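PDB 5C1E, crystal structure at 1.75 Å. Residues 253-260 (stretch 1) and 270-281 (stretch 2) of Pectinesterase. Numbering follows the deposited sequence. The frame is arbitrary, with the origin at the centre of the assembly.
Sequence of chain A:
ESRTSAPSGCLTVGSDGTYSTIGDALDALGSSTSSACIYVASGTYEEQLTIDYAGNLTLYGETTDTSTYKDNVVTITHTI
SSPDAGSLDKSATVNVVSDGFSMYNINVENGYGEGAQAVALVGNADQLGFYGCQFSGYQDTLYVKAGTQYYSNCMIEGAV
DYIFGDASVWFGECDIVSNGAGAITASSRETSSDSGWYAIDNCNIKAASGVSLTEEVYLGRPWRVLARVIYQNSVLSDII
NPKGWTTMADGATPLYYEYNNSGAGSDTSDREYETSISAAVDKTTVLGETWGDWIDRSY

Stretch 1, residues 253-260: TPLYYEYN
Stretch 2 (270-281) DREYETSISAAV

A short strand and an irregular, mostly extended segment lie side by side here, joined by one direct backbone hydrogen bond, a file of waters, a carboxylate–guanidinium pair and tyrosine rings packed on the neighbouring segment. Residues 255-259 form the strand (phi -107 to -147°, psi 91 to 149°); residues 270-281 have no regular structure, and Tyr 273 (phi/psi 71/16°) and Ser 278 (-102/-4°) break their extended course. The two run in the same direction: Tyr 256 lies beside Glu 274 (CA to CA 4.8 Å), Tyr 257 beside Thr 275 (CA to CA 5.6 Å) and Tyr 259 beside Ala 280 (CA to CA 6.1 Å).

Thr 275 N donates to Tyr 256 O at 2.8 Å and 158°. Nearby, waters bridge the backbones. Water 1 donates to Pro 254 O (2.7 Å) and Tyr 273 O (2.6 Å) and accepts from Tyr 256 N (2.9 Å) and Thr 275 OG1 (2.6 Å), so all four of its bonds are used. Water 2 joins Glu 258 N (2.9 Å) to Thr 275 O (2.8 Å), and water 3 accepts from Ile 277 N (2.8 Å), its link to Glu 258 O (3.5 Å) being weak.

Glu 258 (chi1 m, chi2 t, chi3 92°) extends its carboxylate to Arg 271 (m, m, t, chi4 -108°). The pairing is two-pronged, with Glu 258 OE2 at the guanidinium edge: Arg 271 NE to Glu 258 OE2 2.7 Å, and Arg 271 NH2 to Glu 258 OE1 3.1 Å at 171°. Glu 274 OE2 is modelled only 2.4 Å from Glu 258 OE2, making that oxygen's position less certain.

Tyr 257 and Tyr 259 carry much of the aromatic packing, and Tyr 256 CD2 adds a looser contact, 4.3 Å from Tyr 273 CB. Tyr 257, chi1 m and chi2 -88°, has its CB pointing away overall, yet its ring comes nearer: Tyr 257 CD1 reaches Ile 277 CB at 3.6 Å, and Ile 277 CD1 covers one face. The CA-to-CB bond of Tyr 259, chi1 t and chi2 81°, points toward the segment. Ala 279 CA and Ala 280 N lie over one face of the Tyr 259 ring, and Tyr 259 CD2 lies 3.9 Å from Ala 280 CB.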

# COMPACT_ATOMS: atom_id res chain seq x y z
N THR A 253 13.86 -10.81 16.08
CA THR A 253 14.83 -9.74 16.36
C THR A 253 14.61 -8.64 15.35
O THR A 253 15.42 -8.43 14.46
CB THR A 253 16.28 -10.26 16.29
OG1 THR A 253 16.57 -10.73 14.97
CG2 THR A 253 16.51 -11.40 17.33
N PRO A 254 13.48 -7.92 15.48
CA PRO A 254 13.14 -6.94 14.45
C PRO A 254 14.08 -5.75 14.46
O PRO A 254 14.69 -5.45 15.49
CB PRO A 254 11.73 -6.49 14.84
CG PRO A 254 11.67 -6.69 16.29
CD PRO A 254 12.47 -7.96 16.54
N LEU A 255 14.19 -5.11 13.31
CA LEU A 255 14.92 -3.85 13.17
C LEU A 255 13.88 -2.73 13.00
O LEU A 255 13.42 -2.41 11.88
CB LEU A 255 15.89 -3.90 12.00
CG LEU A 255 17.07 -4.89 12.05
CD1 LEU A 255 17.81 -4.79 13.38
CD2 LEU A 255 16.61 -6.32 11.85
N TYR A 256 13.51 -2.17 14.13
CA TYR A 256 12.45 -1.18 14.24
C TYR A 256 12.98 0.18 14.70
O TYR A 256 13.60 0.30 15.76
CB TYR A 256 11.42 -1.68 15.24
CG TYR A 256 10.50 -2.80 14.77
CD1 TYR A 256 10.27 -3.05 13.41
CD2 TYR A 256 9.82 -3.59 15.71
CE1 TYR A 256 9.38 -4.05 13.01
CE2 TYR A 256 8.95 -4.59 15.32
CZ TYR A 256 8.73 -4.82 13.98
OH TYR A 256 7.83 -5.78 13.61
N TYR A 257 12.68 1.21 13.92
CA TYR A 257 13.28 2.52 14.09
C TYR A 257 12.25 3.63 14.04
O TYR A 257 11.24 3.54 13.32
CB TYR A 257 14.25 2.81 12.96
CG TYR A 257 15.32 1.78 12.71
CD1 TYR A 257 16.52 1.85 13.39
CD2 TYR A 257 15.15 0.77 11.78
CE1 TYR A 257 17.54 0.95 13.14
CE2 TYR A 257 16.16 -0.13 11.51
CZ TYR A 257 17.34 -0.05 12.20
OH TYR A 257 18.36 -0.95 11.96
N GLU A 258 12.52 4.70 14.77
CA GLU A 258 11.82 5.96 14.57
C GLU A 258 12.82 7.10 14.43
O GLU A 258 13.86 7.10 15.08
CB GLU A 258 10.90 6.24 15.73
CG GLU A 258 9.67 5.37 15.76
CD GLU A 258 8.89 5.61 17.04
OE1 GLU A 258 7.99 6.48 17.00
OE2 GLU A 258 9.21 4.98 18.07
N TYR A 259 12.52 8.08 13.58
CA TYR A 259 13.41 9.22 13.42
C TYR A 259 12.62 10.48 13.11
O TYR A 259 11.98 10.57 12.06
CB TYR A 259 14.45 8.99 12.32
CG TYR A 259 15.43 10.14 12.25
CD1 TYR A 259 16.50 10.21 13.13
CD2 TYR A 259 15.24 11.18 11.34
CE1 TYR A 259 17.38 11.28 13.10
CE2 TYR A 259 16.12 12.26 11.31
CZ TYR A 259 17.18 12.30 12.19
OH TYR A 259 18.07 13.35 12.17
N ASN A 260 12.69 11.46 14.02
CA ASN A 260 12.11 12.78 13.80
C ASN A 260 10.60 12.75 13.53
O ASN A 260 10.11 13.43 12.63
CB ASN A 260 12.83 13.50 12.64
CG ASN A 260 12.46 14.98 12.55
OD1 ASN A 260 12.38 15.65 13.58
ND2 ASN A 260 12.18 15.47 11.34
N ASP A 270 8.82 5.24 26.39
CA ASP A 270 8.34 3.94 26.86
C ASP A 270 8.39 2.86 25.77
O ASP A 270 7.80 1.81 25.92
CB ASP A 270 6.90 4.04 27.39
CG ASP A 270 6.81 4.76 28.73
OD1 ASP A 270 7.82 4.86 29.45
OD2 ASP A 270 5.70 5.23 29.06
N ARG A 271 9.12 3.11 24.69
CA ARG A 271 9.16 2.16 23.56
C ARG A 271 9.82 0.85 23.93
O ARG A 271 10.66 0.79 24.83
CB ARG A 271 9.89 2.76 22.37
CG ARG A 271 9.15 3.94 21.75
CD ARG A 271 7.95 3.47 20.93
NE ARG A 271 7.43 4.54 20.07
CZ ARG A 271 6.29 5.21 20.24
NH1 ARG A 271 5.45 4.95 21.24
NH2 ARG A 271 5.97 6.16 19.37
N GLU A 272 9.42 -0.19 23.21
CA GLU A 272 10.04 -1.50 23.27
C GLU A 272 10.38 -1.95 21.85
O GLU A 272 9.79 -1.47 20.88
CB GLU A 272 9.09 -2.53 23.91
CG GLU A 272 8.77 -2.28 25.38
CD GLU A 272 7.84 -3.33 25.99
OE1 GLU A 272 7.44 -4.30 25.29
OE2 GLU A 272 7.49 -3.18 27.18
N TYR A 273 11.37 -2.84 21.75
CA TYR A 273 11.73 -3.51 20.49
C TYR A 273 12.40 -2.60 19.45
O TYR A 273 12.49 -2.96 18.27
CB TYR A 273 10.51 -4.22 19.87
CG TYR A 273 9.81 -5.16 20.82
CD1 TYR A 273 10.39 -6.38 21.16
CD2 TYR A 273 8.57 -4.85 21.36
CE1 TYR A 273 9.76 -7.25 22.04
CE2 TYR A 273 7.94 -5.71 22.24
CZ TYR A 273 8.54 -6.90 22.57
OH TYR A 273 7.93 -7.75 23.45
N GLU A 274 12.88 -1.43 19.86
CA GLU A 274 13.49 -0.52 18.89
C GLU A 274 15.01 -0.59 18.84
O GLU A 274 15.67 -1.11 19.75
CB GLU A 274 13.07 0.92 19.16
CG GLU A 274 11.61 1.17 18.92
CD GLU A 274 11.28 2.64 18.78
OE1 GLU A 274 11.88 3.48 19.53
OE2 GLU A 274 10.41 2.94 17.93
N THR A 275 15.55 -0.03 17.76
CA THR A 275 16.98 0.10 17.55
C THR A 275 17.29 1.57 17.29
O THR A 275 16.47 2.26 16.68
CB THR A 275 17.41 -0.74 16.33
OG1 THR A 275 17.08 -2.11 16.57
CG2 THR A 275 18.88 -0.63 16.05
N SER A 276 18.46 2.05 17.72
CA SER A 276 18.82 3.46 17.49
C SER A 276 19.18 3.69 16.04
O SER A 276 19.69 2.79 15.37
CB SER A 276 20.01 3.87 18.37
OG SER A 276 19.67 3.69 19.73
N ILE A 277 18.91 4.90 15.57
CA ILE A 277 19.36 5.33 14.26
C ILE A 277 19.56 6.85 14.31
O ILE A 277 18.81 7.55 15.00
CB ILE A 277 18.38 4.89 13.14
CG1 ILE A 277 19.05 4.97 11.76
CG2 ILE A 277 17.09 5.70 13.16
CD1 ILE A 277 18.28 4.26 10.66
N SER A 278 20.58 7.35 13.64
CA SER A 278 20.99 8.75 13.79
C SER A 278 20.53 9.63 12.63
O SER A 278 20.74 10.84 12.64
CB SER A 278 22.51 8.83 13.91
OG SER A 278 23.12 8.33 12.73
N ALA A 279 19.91 9.02 11.62
CA ALA A 279 19.51 9.73 10.43
C ALA A 279 18.37 8.99 9.77
O ALA A 279 18.26 7.77 9.92
CB ALA A 279 20.67 9.84 9.47
N ALA A 280 17.54 9.72 9.03
CA ALA A 280 16.51 9.11 8.20
C ALA A 280 17.15 8.27 7.09
O ALA A 280 18.25 8.56 6.65
CB ALA A 280 15.62 10.19 7.60
N VAL A 281 16.44 7.24 6.63
CA VAL A 281 16.89 6.48 5.46
C VAL A 281 16.40 7.14 4.18
O VAL A 281 15.41 7.86 4.20
CB VAL A 281 16.48 4.99 5.50
CG1 VAL A 281 16.89 4.38 6.83
CG2 VAL A 281 14.99 4.80 5.26
O HOH W 1 14.59 -3.01 16.66
O HOH W 2 14.78 4.46 16.57
O HOH W 3 16.81 6.38 16.74